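Local coordinates for protein putative aminotransferase (Actinomadura melliaura, PDB 4ZWV) that probably binds pyridoxal 5'-phosphate and transfers an amino group to a sugar intermediate in the biosynthesis of the aminopentose of the indolocarbazole AT2433, at residues D18-A21 / E22-S26; L138-L141 / A142-D146. All coordinates share one frame; numbering follows the deposited sequence. Where two conformers were deposited one is given.

Contact 1 (D18-A21 / E22-S26); sequences DRVA and EVFAS
With CG1 of Val-20 anti to the backbone N and CG of Phe-24 set instead beside its own backbone N (chi1 -72°), the two side chains run side by side, one helical turn apart, along helix 16-26. The CG1 methyl lies over one face of the phenyl ring, 4.0 Å from the ring centroid and only 18° off the normal: a CH-pi contact, displaced a little toward the CE2 and CZ rim. Phe-24 N donates to Val-20 O at 2.9 Å in a nearly straight bond, and this oxygen also lies over a face of the ring. A beta-branched valine suits the place because branching fixes a methyl near the backbone, where it can lie over the ring of the residue one turn on. Phe-24 of the second subunit packs on Val-20, and Ala-16 of that subunit meets Phe-24. Putting an alanine in place of Phe-24 would leave CG1 of Val-20 without the ring face it lies over and would probably open a gap against Ala-16 of the second subunit.

The other pair, Arg-19 and Glu-22, is spaced i to i+3, and its side chains point the same way. The arginine chain bends at chi2 and chi3, whereas the glutamate is extended, and NH2 reaches the syn lone pair of OE1 at 3.3 Å, the carboxylate and guanidinium planes being 18° apart. This salt bridge is rather long; the NH1 of Arg-19 pairs with Glu-37 of helix 33-46. Two carboxylates thus share one guanidinium and probably fix its turn, so the chemistry combines an ionic pair facing helix 33-46 with apolar side chains shared between helix 243-273 and the second subunit.

Contact 2 (L138-L141 / A142-D146); sequences LDRL and AGILD
Arg-140 and Ile-144 meet one turn apart on helix 138-152, where CG of the arginine passes CD1 of the isoleucine at 4.3 Å, a loose apolar contact. The arginine chain is fully extended and carries its guanidinium away to a salt bridge with Asp-113, so that methylenes, not charge, face Ile-144. With CG1 beside its backbone N (chi1 -72°), Ile-144 lays that branch against Arg-140 O at 3.4 Å, while its own N donates to the same oxygen at 3.0 Å.

Leu-141 and Leu-145 are likewise one turn apart, but they meet through the backbone: CG of Leu-145 sits 3.6 Å from Leu-141 O, the acceptor for Leu-145 N, which lies in the carbonyl plane. Both leucines press on Val-158 of strand 157-161 and reach strand 123-129, at Val-128 and Ile-126 respectively; branched aliphatic chains suit them, filling the helix-sheet interface without bringing in polar atoms. Ile-144 packs instead on Leu-112 and Glu-116, filling the seam with helix 112-118. On a more exposed side, Asp-139 pairs with Arg-171, and the small Ala-142 sets CB 3.6 Å from Leu-138 O.

This is the amphipathic helix of a beta-alpha-beta crossover: hydrophobic contacts probably hold it on the sheet, while its outer charges find their partners beyond the helix, in Asp-113 and Arg-171.

Overall arrangement
Contacts 1 and 2 each span two turns of a single helix, yet they lie on opposite sides of the chain's centre, with their own centres 45 Å apart and their nearest atoms about 29 Å apart. Contact 1 is the more peripheral, centred about 29 Å from the centre of the chain and facing the second subunit; contact 2, at about 20 Å, belongs to the body of the subunit, against strands of the seven-stranded mixed sheet, and touches no other chain. Neither adjoins the pyridoxal-phosphate site, whose binding residues include Ser-185 at the end of strand 181-185 in that same sheet. Contact 1 thus lies partly at the subunit interface, contact 2 within the fold that carries the cofactor site.

Contact 1 (D18-A21 / E22-S26)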
loop_
_atom_site.group_PDB
_atom_site.type_symbol
_atom_site.label_atom_id
_atom_site.label_comp_id
_atom_site.label_asym_id
_atom_site.label_seq_id
_atom_site.Cartn_x
_atom_site.Cartn_y
_atom_site.Cartn_z
ATOM N N ASP A 18 21.701 3.080 11.928
ATOM C CA ASP A 18 22.344 4.383 11.710
ATOM C C ASP A 18 21.556 5.217 10.690
ATOM O O ASP A 18 21.341 6.411 10.892
ATOM C CB ASP A 18 23.794 4.180 11.236
ATOM C CG ASP A 18 24.423 5.449 10.650
ATOM O OD1 ASP A 18 24.289 5.682 9.424
ATOM O OD2 ASP A 18 25.075 6.195 11.406
ATOM N N ARG A 19 21.114 4.586 9.612
ATOM C CA ARG A 19 20.367 5.310 8.588
ATOM C C ARG A 19 18.984 5.715 9.075
ATOM O O ARG A 19 18.516 6.822 8.787
ATOM C CB ARG A 19 20.235 4.478 7.313
ATOM C CG ARG A 19 21.515 4.371 6.513
ATOM C CD ARG A 19 21.866 5.717 5.906
ATOM N NE ARG A 19 22.546 5.570 4.625
ATOM C CZ ARG A 19 22.521 6.483 3.662
ATOM N NH1 ARG A 19 23.175 6.261 2.533
ATOM N NH2 ARG A 19 21.851 7.620 3.830
ATOM N N VAL A 20 18.324 4.831 9.815
ATOM C CA VAL A 20 17.006 5.166 10.367
ATOM C C VAL A 20 17.123 6.305 11.379
ATOM O O VAL A 20 16.275 7.202 11.419
ATOM C CB VAL A 20 16.337 3.937 11.015
ATOM C CG1 VAL A 20 15.084 4.339 11.795
ATOM C CG2 VAL A 20 15.993 2.920 9.934
ATOM N N ALA A 21 18.180 6.291 12.184
ATOM C CA ALA A 21 18.402 7.380 13.139
ATOM C C ALA A 21 18.500 8.722 12.412
ATOM O O ALA A 21 18.014 9.734 12.909
ATOM C CB ALA A 21 19.666 7.129 13.974
ATOM N N GLU A 22 19.144 8.711 11.246
ATOM C CA GLU A 22 19.289 9.906 10.414
ATOM C C GLU A 22 17.914 10.438 9.995
ATOM O O GLU A 22 17.657 11.644 10.065
ATOM C CB GLU A 22 20.154 9.596 9.180
ATOM C CG GLU A 22 20.338 10.762 8.202
ATOM C CD GLU A 22 20.911 10.337 6.844
ATOM O OE1 GLU A 22 21.157 9.131 6.629
ATOM O OE2 GLU A 22 21.112 11.214 5.980
ATOM N N VAL A 23 17.032 9.533 9.584
ATOM C CA VAL A 23 15.678 9.905 9.185
ATOM C C VAL A 23 14.934 10.515 10.363
ATOM O O VAL A 23 14.357 11.596 10.252
ATOM C CB VAL A 23 14.903 8.702 8.628
ATOM C CG1 VAL A 23 13.431 9.057 8.384
ATOM C CG2 VAL A 23 15.534 8.252 7.321
ATOM N N PHE A 24 14.956 9.836 11.499
ATOM C CA PHE A 24 14.261 10.361 12.676
ATOM C C PHE A 24 14.826 11.724 13.101
ATOM O O PHE A 24 14.077 12.638 13.449
ATOM C CB PHE A 24 14.343 9.371 13.840
ATOM C CG PHE A 24 13.498 8.139 13.676
ATOM C CD1 PHE A 24 12.579 8.016 12.638
ATOM C CD2 PHE A 24 13.625 7.087 14.573
ATOM C CE1 PHE A 24 11.812 6.856 12.504
ATOM C CE2 PHE A 24 12.866 5.937 14.442
ATOM C CZ PHE A 24 11.958 5.815 13.411
ATOM N N ALA A 25 16.148 11.867 13.071
ATOM C CA ALA A 25 16.783 13.108 13.495
ATOM C C ALA A 25 16.440 14.271 12.560
ATOM O O ALA A 25 16.359 15.418 13.005
ATOM C CB ALA A 25 18.303 12.918 13.585
ATOM N N SER A 26 16.206 13.971 11.284
ATOM C CA SER A 26 15.852 15.000 10.307
ATOM C C SER A 26 14.445 15.521 10.551
ATOM O O SER A 26 14.118 16.651 10.185
ATOM C CB SER A 26 15.939 14.453 8.884
ATOM O OG SER A 26 14.795 13.668 8.595
#

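Contact 2 (L138-L141 / A142-D146)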
loop_
_atom_site.group_PDB
_atom_site.type_symbol
_atom_site.label_atom_id
_atom_site.label_comp_id
_atom_site.label_asym_id
_atom_site.label_seq_id
_atom_site.Cartn_x
_atom_site.Cartn_y
_atom_site.Cartn_z
ATOM N N LEU A 138 13.155 -13.301 -22.808
ATOM C CA LEU A 138 12.521 -12.034 -23.167
ATOM C C LEU A 138 12.563 -11.736 -24.663
ATOM O O LEU A 138 11.637 -11.111 -25.184
ATOM C CB LEU A 138 13.166 -10.885 -22.385
ATOM C CG LEU A 138 12.883 -10.938 -20.880
ATOM C CD1 LEU A 138 13.711 -9.865 -20.185
ATOM C CD2 LEU A 138 11.404 -10.737 -20.566
ATOM N N ASP A 139 13.603 -12.191 -25.370
ATOM C CA ASP A 139 13.666 -11.961 -26.815
ATOM C C ASP A 139 12.584 -12.765 -27.529
ATOM O O ASP A 139 11.975 -12.297 -28.490
ATOM C CB ASP A 139 15.035 -12.340 -27.396
ATOM C CG ASP A 139 16.158 -11.380 -27.007
ATOM O OD1 ASP A 139 15.910 -10.323 -26.390
ATOM O OD2 ASP A 139 17.322 -11.696 -27.352
ATOM N N ARG A 140 12.364 -13.993 -27.076
ATOM C CA ARG A 140 11.316 -14.815 -27.668
ATOM C C ARG A 140 9.948 -14.191 -27.426
ATOM O O ARG A 140 9.099 -14.126 -28.327
ATOM C CB ARG A 140 11.359 -16.231 -27.106
ATOM C CG ARG A 140 10.313 -17.119 -27.711
ATOM C CD ARG A 140 10.457 -18.551 -27.257
ATOM N NE ARG A 140 9.347 -19.348 -27.765
ATOM C CZ ARG A 140 8.994 -20.526 -27.274
ATOM N NH1 ARG A 140 9.673 -21.048 -26.263
ATOM N NH2 ARG A 140 7.962 -21.178 -27.793
ATOM N N LEU A 141 9.752 -13.718 -26.204
ATOM C CA LEU A 141 8.540 -13.018 -25.833
ATOM C C LEU A 141 8.299 -11.813 -26.753
ATOM O O LEU A 141 7.192 -11.639 -27.267
ATOM C CB LEU A 141 8.643 -12.594 -24.370
ATOM C CG LEU A 141 7.516 -11.738 -23.829
ATOM C CD1 LEU A 141 6.192 -12.487 -23.898
ATOM C CD2 LEU A 141 7.835 -11.320 -22.403
ATOM N N ALA A 142 9.340 -11.019 -27.005
ATOM C CA ALA A 142 9.208 -9.862 -27.896
ATOM C C ALA A 142 8.784 -10.278 -29.312
ATOM O O ALA A 142 7.983 -9.592 -29.946
ATOM C CB ALA A 142 10.514 -9.068 -27.944
ATOM N N GLY A 143 9.306 -11.400 -29.808
ATOM C CA GLY A 143 8.908 -11.905 -31.114
ATOM C C GLY A 143 7.443 -12.322 -31.166
ATOM O O GLY A 143 6.741 -12.090 -32.159
ATOM N N ILE A 144 6.981 -12.945 -30.090
ATOM C CA ILE A 144 5.580 -13.320 -29.965
ATOM C C ILE A 144 4.693 -12.083 -30.064
ATOM O O ILE A 144 3.674 -12.096 -30.766
ATOM C CB ILE A 144 5.333 -14.059 -28.641
ATOM C CG1 ILE A 144 5.961 -15.451 -28.725
ATOM C CG2 ILE A 144 3.833 -14.152 -28.344
ATOM C CD1 ILE A 144 6.082 -16.165 -27.382
ATOM N N LEU A 145 5.104 -11.017 -29.393
ATOM C CA LEU A 145 4.356 -9.765 -29.411
ATOM C C LEU A 145 4.435 -9.073 -30.768
ATOM O O LEU A 145 3.472 -8.418 -31.180
ATOM C CB LEU A 145 4.852 -8.847 -28.310
ATOM C CG LEU A 145 4.387 -9.341 -26.944
ATOM C CD1 LEU A 145 4.975 -8.437 -25.924
ATOM C CD2 LEU A 145 2.862 -9.347 -26.858
ATOM N N ASP A 146 5.571 -9.200 -31.458
ATOM C CA ASP A 146 5.668 -8.692 -32.823
ATOM C C ASP A 146 4.579 -9.308 -33.698
ATOM O O ASP A 146 3.901 -8.609 -34.461
ATOM C CB ASP A 146 7.036 -8.998 -33.453
ATOM C CG ASP A 146 8.177 -8.217 -32.820
ATOM O OD1 ASP A 146 7.934 -7.209 -32.129
ATOM O OD2 ASP A 146 9.346 -8.608 -33.054
#